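Local coordinates for protein putative peptidyl-arginine deiminase (Chlorobium tepidum, PDB 1XKN) that belongs to the Porphyromonas-type peptidyl-arginine deiminase family and probably hydrolyses guanidino groups, as agmatine deiminases and protein-arginine deiminases do, at residues 89-94 with 131-136; 201-206 with 254-259; 45-50 with 288-293. All blocks are in the same frame, centred on the assembly; numbering follows the deposited sequence.

Interaction 1: 89-94 with 131-136; sequences PTNDAW and DDDNAV. With NA (sodium ion), chain B.
The carboxylate of Asp132 lies against the ring of Pro89, the two side chains crossing at about a right angle with OD1 of Asp132 3.6 Å from CG of Pro89. Beside it, hydrogen bonds run in both directions. Asn91 presents OD1 to the first turn of helix 131-144, where Asp133 N donates to it at 3.0 Å, tilted 27° from the amide's carbonyl plane, and Asp132 N adds a weak bond. In return, OD1 of Asp133 takes two amide hydrogens from the loop: Asn91 N, 2.6 Å away, comes from above the carboxylate plane, whereas Asp92 N reaches its syn lone pair at 3.0 Å along a nearly straight bond (170°).

The second oxygen of Asp133 faces another acid: OD2 of Asp133 lies 2.7 Å from OD2 of Asp92, two acceptors close together. Tyr120 OH is a further partner of Asp92 OD2. One water joins Pro89 O to Asp132 O, and another joins Thr90 O to Asp132 OD2. Asn134, on the same helical turn, grips the sodium ion through O and OD1, and OD1 of Asn117, O of Trp118 and two waters complete the site. Asn91, from a loop far off in sequence, accepts from amides in the first turn of helix 131-144, while Asp92 OD1 accepts from Trp94 N in an Asx turn leading into helix 95-98.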
loop_
_atom_site.group_PDB
_atom_site.type_symbol
_atom_site.label_atom_id
_atom_site.label_comp_id
_atom_site.label_asym_id
_atom_site.label_seq_id
_atom_site.Cartn_x
_atom_site.Cartn_y
_atom_site.Cartn_z
ATOM N N PRO A 89 -8.605 -10.499 14.231
ATOM C CA PRO A 89 -9.315 -11.120 13.112
ATOM C C PRO A 89 -9.311 -10.298 11.831
ATOM O O PRO A 89 -9.384 -9.068 11.862
ATOM C CB PRO A 89 -10.723 -11.323 13.666
ATOM C CG PRO A 89 -10.880 -10.177 14.600
ATOM C CD PRO A 89 -9.542 -10.147 15.312
ATOM N N THR A 90 -9.217 -10.996 10.707
ATOM C CA THR A 90 -9.224 -10.356 9.403
ATOM C C THR A 90 -10.022 -11.242 8.457
ATOM O O THR A 90 -10.162 -12.446 8.688
ATOM C CB THR A 90 -7.795 -10.201 8.822
ATOM O OG1 THR A 90 -7.260 -11.493 8.501
ATOM C CG2 THR A 90 -6.880 -9.517 9.828
ATOM N N ASN A 91 -10.561 -10.640 7.404
ATOM C CA ASN A 91 -11.316 -11.391 6.410
ATOM C C ASN A 91 -10.403 -11.658 5.225
ATOM O O ASN A 91 -10.435 -12.745 4.645
ATOM C CB ASN A 91 -12.550 -10.610 5.956
ATOM C CG ASN A 91 -13.526 -10.354 7.088
ATOM O OD1 ASN A 91 -13.656 -9.230 7.566
ATOM N ND2 ASN A 91 -14.213 -11.407 7.530
ATOM N N ASP A 92 -9.600 -10.657 4.866
ATOM C CA ASP A 92 -8.647 -10.779 3.762
ATOM C C ASP A 92 -7.263 -10.310 4.204
ATOM O O ASP A 92 -7.095 -9.842 5.329
ATOM C CB ASP A 92 -9.105 -9.987 2.523
ATOM C CG ASP A 92 -9.255 -8.495 2.782
ATOM O OD1 ASP A 92 -8.365 -7.885 3.414
ATOM O OD2 ASP A 92 -10.265 -7.920 2.320
ATOM N N ALA A 93 -6.274 -10.426 3.320
ATOM C CA ALA A 93 -4.903 -10.039 3.653
ATOM C C ALA A 93 -4.472 -8.669 3.121
ATOM O O ALA A 93 -3.301 -8.318 3.206
ATOM C CB ALA A 93 -3.938 -11.105 3.148
ATOM N N TRP A 94 -5.413 -7.895 2.594
ATOM C CA TRP A 94 -5.097 -6.590 2.019
ATOM C C TRP A 94 -4.946 -5.490 3.068
ATOM O O TRP A 94 -5.726 -4.529 3.121
ATOM C CB TRP A 94 -6.168 -6.231 0.993
ATOM C CG TRP A 94 -6.478 -7.392 0.084
ATOM C CD1 TRP A 94 -7.702 -7.964 -0.123
ATOM C CD2 TRP A 94 -5.546 -8.147 -0.708
ATOM N NE1 TRP A 94 -7.589 -9.025 -0.990
ATOM C CE2 TRP A 94 -6.280 -9.159 -1.365
ATOM C CE3 TRP A 94 -4.163 -8.064 -0.926
ATOM C CZ2 TRP A 94 -5.679 -10.085 -2.225
ATOM C CZ3 TRP A 94 -3.562 -8.987 -1.786
ATOM C CH2 TRP A 94 -4.325 -9.985 -2.424
ATOM N N ASP A 131 -16.417 -7.217 7.736
ATOM C CA ASP A 131 -16.515 -6.509 9.005
ATOM C C ASP A 131 -15.242 -6.580 9.842
ATOM O O ASP A 131 -14.903 -5.618 10.527
ATOM C CB ASP A 131 -17.717 -6.994 9.834
ATOM C CG ASP A 131 -17.670 -8.476 10.143
ATOM O OD1 ASP A 131 -17.873 -8.844 11.325
ATOM O OD2 ASP A 131 -17.447 -9.278 9.211
ATOM N N ASP A 132 -14.527 -7.701 9.803
ATOM C CA ASP A 132 -13.300 -7.782 10.581
ATOM C C ASP A 132 -12.222 -6.913 9.948
ATOM O O ASP A 132 -11.479 -6.237 10.657
ATOM C CB ASP A 132 -12.823 -9.228 10.732
ATOM C CG ASP A 132 -13.596 -9.980 11.799
ATOM O OD1 ASP A 132 -13.882 -9.375 12.856
ATOM O OD2 ASP A 132 -13.903 -11.174 11.600
ATOM N N ASP A 133 -12.130 -6.917 8.619
ATOM C CA ASP A 133 -11.140 -6.075 7.943
ATOM C C ASP A 133 -11.393 -4.622 8.321
ATOM O O ASP A 133 -10.465 -3.872 8.617
ATOM C CB ASP A 133 -11.246 -6.178 6.418
ATOM C CG ASP A 133 -10.839 -7.525 5.888
ATOM O OD1 ASP A 133 -10.014 -8.202 6.536
ATOM O OD2 ASP A 133 -11.333 -7.896 4.803
ATOM N N ASN A 134 -12.663 -4.230 8.294
ATOM C CA ASN A 134 -13.058 -2.863 8.611
ATOM C C ASN A 134 -12.702 -2.514 10.058
ATOM O O ASN A 134 -12.469 -1.353 10.382
ATOM C CB ASN A 134 -14.564 -2.702 8.357
ATOM C CG ASN A 134 -14.984 -1.254 8.158
ATOM O OD1 ASN A 134 -14.218 -0.434 7.666
ATOM N ND2 ASN A 134 -16.224 -0.945 8.517
ATOM N N ALA A 135 -12.630 -3.522 10.922
ATOM C CA ALA A 135 -12.309 -3.303 12.333
ATOM C C ALA A 135 -10.816 -3.342 12.656
ATOM O O ALA A 135 -10.413 -2.999 13.768
ATOM C CB ALA A 135 -13.048 -4.335 13.195
ATOM N N VAL A 136 -9.993 -3.752 11.696
ATOM C CA VAL A 136 -8.554 -3.842 11.934
ATOM C C VAL A 136 -7.931 -2.577 12.537
ATOM O O VAL A 136 -7.196 -2.659 13.515
ATOM C CB VAL A 136 -7.799 -4.236 10.641
ATOM C CG1 VAL A 136 -6.294 -4.148 10.861
ATOM C CG2 VAL A 136 -8.181 -5.660 10.242
HETATM NA NA NA B . -12.331 0.790 9.000
HETATM O O HOH W 1 -10.402 -6.857 13.062
HETATM O O HOH W 2 -12.177 -13.260 10.576
HETATM O O HOH W 3 -14.477 1.318 10.565
HETATM O O HOH W 4 -10.324 0.080 7.470
#

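Interaction 2: 201-206 with 254-259; sequences KVLWLG and KTMTGL
Lys201 and Thr257 make the direct polar link, a hydrogen bond of 3.0 Å from NZ of Lys201 to O of Thr257. The lysine chain is fully extended, beginning with CG anti to the backbone N (chi1 -176°), and its ammonium group comes to the carbonyl from well above the carbonyl plane. Two waters bridge the same parts of the two segments. One accepts from both Lys201 NZ and Thr257 N, and the other accepts from Lys201 NZ while donating to Gly258 O, so the ammonium group is bonded to one carbonyl and two waters.

The apolar part centres on Met256, a selenomethionine that points toward the strand. CE of Met256, swung out by a bend at chi3 (143°), rests 3.8 Å from CB of Leu203. The same CE of Met256 is 3.6 Å from the backbone O of Trp204. The selenium reaches on to Leu205, SE of Met256 lying 4.0 Å from its CD2. At the other end of the contact, CD2 of Leu259 touches CB of Lys201 at 3.9 Å, low on the lysine side chain.

The segments run in nearly opposite directions (167° apart), joined by side chains and waters without backbone pairing. Strand 201-205 spends its backbone bonds on strand 167-171, as the outermost member of a three-stranded sheet, and Leu205 also packs on helix 243-253. The loop carrying Met256 leaves that helix and leads to strand 265-269, passing over Lys201, Leu203 and Leu205 of strand 201-205.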
loop_
_atom_site.group_PDB
_atom_site.type_symbol
_atom_site.label_atom_id
_atom_site.label_comp_id
_atom_site.label_asym_id
_atom_site.label_seq_id
_atom_site.Cartn_x
_atom_site.Cartn_y
_atom_site.Cartn_z
ATOM N N LYS A 201 -3.166 19.625 -1.955
ATOM C CA LYS A 201 -3.506 19.485 -3.364
ATOM C C LYS A 201 -3.696 18.027 -3.745
ATOM O O LYS A 201 -2.846 17.185 -3.460
ATOM C CB LYS A 201 -2.402 20.103 -4.232
ATOM C CG LYS A 201 -2.694 20.110 -5.735
ATOM C CD LYS A 201 -1.564 20.788 -6.499
ATOM C CE LYS A 201 -1.867 20.902 -7.986
ATOM N NZ LYS A 201 -0.741 21.563 -8.719
ATOM N N VAL A 202 -4.824 17.739 -4.383
ATOM C CA VAL A 202 -5.125 16.392 -4.830
ATOM C C VAL A 202 -4.893 16.310 -6.329
ATOM O O VAL A 202 -5.446 17.099 -7.102
ATOM C CB VAL A 202 -6.588 16.001 -4.530
ATOM C CG1 VAL A 202 -6.854 14.579 -5.003
ATOM C CG2 VAL A 202 -6.862 16.127 -3.039
ATOM N N LEU A 203 -4.062 15.358 -6.733
ATOM C CA LEU A 203 -3.739 15.156 -8.140
ATOM C C LEU A 203 -4.524 13.952 -8.641
ATOM O O LEU A 203 -4.241 12.812 -8.263
ATOM C CB LEU A 203 -2.237 14.903 -8.294
ATOM C CG LEU A 203 -1.289 15.981 -7.765
ATOM C CD1 LEU A 203 0.136 15.462 -7.800
ATOM C CD2 LEU A 203 -1.422 17.247 -8.602
ATOM N N TRP A 204 -5.504 14.205 -9.500
ATOM C CA TRP A 204 -6.344 13.136 -10.023
ATOM C C TRP A 204 -5.909 12.518 -11.342
ATOM O O TRP A 204 -6.008 13.152 -12.393
ATOM C CB TRP A 204 -7.786 13.625 -10.188
ATOM C CG TRP A 204 -8.461 14.023 -8.923
ATOM C CD1 TRP A 204 -8.386 15.230 -8.291
ATOM C CD2 TRP A 204 -9.352 13.215 -8.145
ATOM N NE1 TRP A 204 -9.182 15.225 -7.166
ATOM C CE2 TRP A 204 -9.782 13.998 -7.052
ATOM C CE3 TRP A 204 -9.826 11.901 -8.265
ATOM C CZ2 TRP A 204 -10.668 13.515 -6.087
ATOM C CZ3 TRP A 204 -10.709 11.418 -7.303
ATOM C CH2 TRP A 204 -11.118 12.226 -6.226
ATOM N N LEU A 205 -5.437 11.276 -11.285
ATOM C CA LEU A 205 -5.048 10.562 -12.497
ATOM C C LEU A 205 -6.322 9.916 -13.035
ATOM O O LEU A 205 -7.385 10.041 -12.422
ATOM C CB LEU A 205 -3.999 9.491 -12.191
ATOM C CG LEU A 205 -2.649 10.028 -11.701
ATOM C CD1 LEU A 205 -1.713 8.858 -11.410
ATOM C CD2 LEU A 205 -2.047 10.939 -12.763
ATOM N N GLY A 206 -6.218 9.216 -14.159
ATOM C CA GLY A 206 -7.401 8.617 -14.753
ATOM C C GLY A 206 -7.735 7.171 -14.446
ATOM O O GLY A 206 -8.105 6.826 -13.321
ATOM N N LYS A 254 2.964 14.758 -16.762
ATOM C CA LYS A 254 3.933 15.698 -17.311
ATOM C C LYS A 254 3.422 17.140 -17.318
ATOM O O LYS A 254 4.170 18.062 -17.642
ATOM C CB LYS A 254 4.343 15.266 -18.724
ATOM C CG LYS A 254 5.201 14.002 -18.755
ATOM C CD LYS A 254 6.613 14.259 -18.242
ATOM C CE LYS A 254 7.419 15.090 -19.233
ATOM N NZ LYS A 254 7.634 14.362 -20.518
ATOM N N THR A 255 2.154 17.331 -16.956
ATOM C CA THR A 255 1.565 18.669 -16.903
ATOM C C THR A 255 1.240 19.057 -15.461
ATOM O O THR A 255 0.839 20.191 -15.192
ATOM C CB THR A 255 0.253 18.767 -17.711
ATOM O OG1 THR A 255 -0.784 18.046 -17.036
ATOM C CG2 THR A 255 0.437 18.190 -19.111
HETATM N N MSE A 256 1.402 18.113 -14.536
HETATM C CA MSE A 256 1.109 18.365 -13.126
HETATM C C MSE A 256 2.283 19.017 -12.408
HETATM O O MSE A 256 3.445 18.765 -12.729
HETATM C CB MSE A 256 0.726 17.060 -12.428
HETATM C CG MSE A 256 -0.550 16.450 -12.963
HETATM SE SE MSE A 256 -0.957 14.762 -12.136
HETATM C CE MSE A 256 -2.883 14.936 -12.058
ATOM N N THR A 257 1.972 19.855 -11.427
ATOM C CA THR A 257 3.008 20.561 -10.685
ATOM C C THR A 257 2.844 20.439 -9.179
ATOM O O THR A 257 1.791 20.041 -8.686
ATOM C CB THR A 257 2.987 22.052 -11.023
ATOM O OG1 THR A 257 1.695 22.586 -10.702
ATOM C CG2 THR A 257 3.271 22.266 -12.503
ATOM N N GLY A 258 3.902 20.792 -8.459
ATOM C CA GLY A 258 3.859 20.753 -7.013
ATOM C C GLY A 258 3.224 22.036 -6.520
ATOM O O GLY A 258 2.738 22.842 -7.321
ATOM N N LEU A 259 3.223 22.241 -5.209
ATOM C CA LEU A 259 2.634 23.453 -4.647
ATOM C C LEU A 259 3.355 24.703 -5.155
ATOM O O LEU A 259 2.756 25.777 -5.256
ATOM C CB LEU A 259 2.686 23.399 -3.118
ATOM C CG LEU A 259 1.991 22.200 -2.461
ATOM C CD1 LEU A 259 2.223 22.230 -0.961
ATOM C CD2 LEU A 259 0.505 22.237 -2.778
HETATM O O HOH W 5 -1.043 20.333 -11.321
HETATM O O HOH W 6 0.112 24.133 -7.733
#

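Interaction 3: 45-50 with 288-293; sequences YQLSRS and NFYIAN
Tyr290 is the first residue of its segment to reach the helix, meeting Leu47 at the edge of its ring. CD2 of Leu47 sits near the ring plane, 3.7 Å from CE2 and 3.8 Å from CD2 of Tyr290, and the two side chains cross at about a right angle. It is therefore the rim of the tyrosine that bears on the leucine methyl. CG of Tyr290 is anti to the backbone N (chi1 176°), and the hydroxyl at the far end of the ring is hydrogen-bonded to Thr18.

Ile291 turns its side chain away, and Ala292 points back toward the helix. Its CB lies 4.2 Å from CD2 of Leu47 and 3.9 Å from OG of Ser50, touching both helix residues.

Asn293 lies beside Ser50. OG of Ser50 is 3.2 Å from CB of Asn293, and it is hydrogen-bonded to Thr294 N just beyond. The backbone N of Asn293 is bonded to Glu51, and its side-chain OD1 to His15 N, which ties this corner to the start of strand 15-21.

Leu47 also packs on Thr18 and Leu20 of strand 15-21, on Val53 of strand 52-57 and on Leu297 of strand 295-300. Leu47 thus brings the C-terminal part of helix 36-50 against strands of two sheets, with strand 290-291 at the margin of the second, antiparallel to strand 295-300.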
loop_
_atom_site.group_PDB
_atom_site.type_symbol
_atom_site.label_atom_id
_atom_site.label_comp_id
_atom_site.label_asym_id
_atom_site.label_seq_id
_atom_site.Cartn_x
_atom_site.Cartn_y
_atom_site.Cartn_z
ATOM N N TYR A 45 10.074 -12.060 6.300
ATOM C CA TYR A 45 11.502 -12.211 6.544
ATOM C C TYR A 45 12.265 -10.993 6.043
ATOM O O TYR A 45 13.058 -10.405 6.779
ATOM C CB TYR A 45 12.050 -13.464 5.856
ATOM C CG TYR A 45 13.561 -13.523 5.868
ATOM C CD1 TYR A 45 14.266 -13.694 7.061
ATOM C CD2 TYR A 45 14.290 -13.371 4.688
ATOM C CE1 TYR A 45 15.662 -13.707 7.076
ATOM C CE2 TYR A 45 15.682 -13.383 4.695
ATOM C CZ TYR A 45 16.359 -13.551 5.891
ATOM O OH TYR A 45 17.734 -13.562 5.899
ATOM N N GLN A 46 12.033 -10.611 4.789
ATOM C CA GLN A 46 12.719 -9.447 4.240
ATOM C C GLN A 46 12.434 -8.217 5.099
ATOM O O GLN A 46 13.335 -7.432 5.385
ATOM C CB GLN A 46 12.284 -9.189 2.792
ATOM C CG GLN A 46 12.876 -10.151 1.773
ATOM C CD GLN A 46 14.395 -10.203 1.822
ATOM O OE1 GLN A 46 15.055 -9.185 2.018
ATOM N NE2 GLN A 46 14.954 -11.391 1.629
ATOM N N LEU A 47 11.184 -8.050 5.518
ATOM C CA LEU A 47 10.831 -6.907 6.348
ATOM C C LEU A 47 11.525 -6.949 7.704
ATOM O O LEU A 47 11.927 -5.909 8.232
ATOM C CB LEU A 47 9.318 -6.839 6.556
ATOM C CG LEU A 47 8.486 -6.490 5.323
ATOM C CD1 LEU A 47 7.015 -6.683 5.636
ATOM C CD2 LEU A 47 8.766 -5.059 4.892
ATOM N N SER A 48 11.674 -8.148 8.264
ATOM C CA SER A 48 12.309 -8.283 9.574
ATOM C C SER A 48 13.792 -7.913 9.550
ATOM O O SER A 48 14.397 -7.702 10.596
ATOM C CB SER A 48 12.126 -9.707 10.128
ATOM O OG SER A 48 12.877 -10.667 9.410
ATOM N N ARG A 49 14.372 -7.832 8.358
ATOM C CA ARG A 49 15.775 -7.457 8.231
ATOM C C ARG A 49 15.893 -5.950 8.433
ATOM O O ARG A 49 16.944 -5.435 8.822
ATOM C CB ARG A 49 16.296 -7.808 6.836
ATOM C CG ARG A 49 16.314 -9.288 6.513
ATOM C CD ARG A 49 16.785 -9.497 5.084
ATOM N NE ARG A 49 18.118 -8.935 4.880
ATOM C CZ ARG A 49 18.520 -8.352 3.756
ATOM N NH1 ARG A 49 17.689 -8.250 2.726
ATOM N NH2 ARG A 49 19.753 -7.870 3.657
ATOM N N SER A 50 14.787 -5.256 8.183
ATOM C CA SER A 50 14.731 -3.804 8.257
ATOM C C SER A 50 14.093 -3.197 9.501
ATOM O O SER A 50 14.586 -2.203 10.040
ATOM C CB SER A 50 13.986 -3.285 7.022
ATOM O OG SER A 50 13.699 -1.904 7.120
ATOM N N ASN A 288 3.564 -1.702 -7.535
ATOM C CA ASN A 288 3.032 -2.192 -6.272
ATOM C C ASN A 288 4.160 -2.657 -5.349
ATOM O O ASN A 288 4.096 -3.733 -4.756
ATOM C CB ASN A 288 2.034 -3.332 -6.530
ATOM C CG ASN A 288 0.949 -3.411 -5.465
ATOM O OD1 ASN A 288 0.121 -2.503 -5.331
ATOM N ND2 ASN A 288 0.954 -4.490 -4.699
ATOM N N PHE A 289 5.187 -1.820 -5.235
ATOM C CA PHE A 289 6.340 -2.095 -4.384
ATOM C C PHE A 289 6.103 -1.467 -3.013
ATOM O O PHE A 289 5.198 -0.650 -2.843
ATOM C CB PHE A 289 7.618 -1.507 -5.007
ATOM C CG PHE A 289 7.592 -0.003 -5.178
ATOM C CD1 PHE A 289 7.869 0.844 -4.106
ATOM C CD2 PHE A 289 7.282 0.564 -6.411
ATOM C CE1 PHE A 289 7.840 2.232 -4.262
ATOM C CE2 PHE A 289 7.249 1.949 -6.580
ATOM C CZ PHE A 289 7.527 2.787 -5.503
ATOM N N TYR A 290 6.910 -1.856 -2.031
ATOM C CA TYR A 290 6.777 -1.297 -0.693
ATOM C C TYR A 290 8.116 -0.742 -0.229
ATOM O O TYR A 290 9.148 -1.409 -0.348
ATOM C CB TYR A 290 6.300 -2.365 0.297
ATOM C CG TYR A 290 6.239 -1.870 1.727
ATOM C CD1 TYR A 290 5.372 -0.837 2.093
ATOM C CD2 TYR A 290 7.045 -2.431 2.715
ATOM C CE1 TYR A 290 5.308 -0.378 3.408
ATOM C CE2 TYR A 290 6.991 -1.977 4.038
ATOM C CZ TYR A 290 6.121 -0.956 4.374
ATOM O OH TYR A 290 6.065 -0.516 5.677
ATOM N N ILE A 291 8.099 0.481 0.294
ATOM C CA ILE A 291 9.317 1.110 0.790
ATOM C C ILE A 291 9.432 0.832 2.288
ATOM O O ILE A 291 8.548 1.210 3.054
ATOM C CB ILE A 291 9.287 2.647 0.599
ATOM C CG1 ILE A 291 9.031 3.000 -0.868
ATOM C CG2 ILE A 291 10.614 3.248 1.062
ATOM C CD1 ILE A 291 8.564 4.440 -1.065
ATOM N N ALA A 292 10.501 0.152 2.695
ATOM C CA ALA A 292 10.747 -0.142 4.108
ATOM C C ALA A 292 11.940 0.711 4.537
ATOM O O ALA A 292 12.493 1.444 3.720
ATOM C CB ALA A 292 11.052 -1.624 4.295
ATOM N N ASN A 293 12.352 0.615 5.798
ATOM C CA ASN A 293 13.473 1.423 6.269
ATOM C C ASN A 293 14.796 1.173 5.551
ATOM O O ASN A 293 15.450 2.114 5.108
ATOM C CB ASN A 293 13.677 1.237 7.779
ATOM C CG ASN A 293 12.587 1.889 8.605
ATOM O OD1 ASN A 293 11.731 2.607 8.082
ATOM N ND2 ASN A 293 12.619 1.651 9.913
#

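From the N terminus, the chain first lays down helix 36-50, the early half of interaction 3, whose partner comes 237 residues later. Interaction 1 opens next, in the loop after strand 83-87, and closes 36 residues later on helix 131-144. Interaction 2 follows in series, opening on strand 201-205 and closing after 47 residues, beyond helix 243-253. Only then does segment 288-293 return to residues 45-50, so both shorter loops fall within the long one and none cross. Interactions 1 and 2 stand on opposite sides of the chain's centre, their own centres 32 Å apart. Interaction 3, touching neither of the others, ties helix 36-50 to the segment holding strand 290-291.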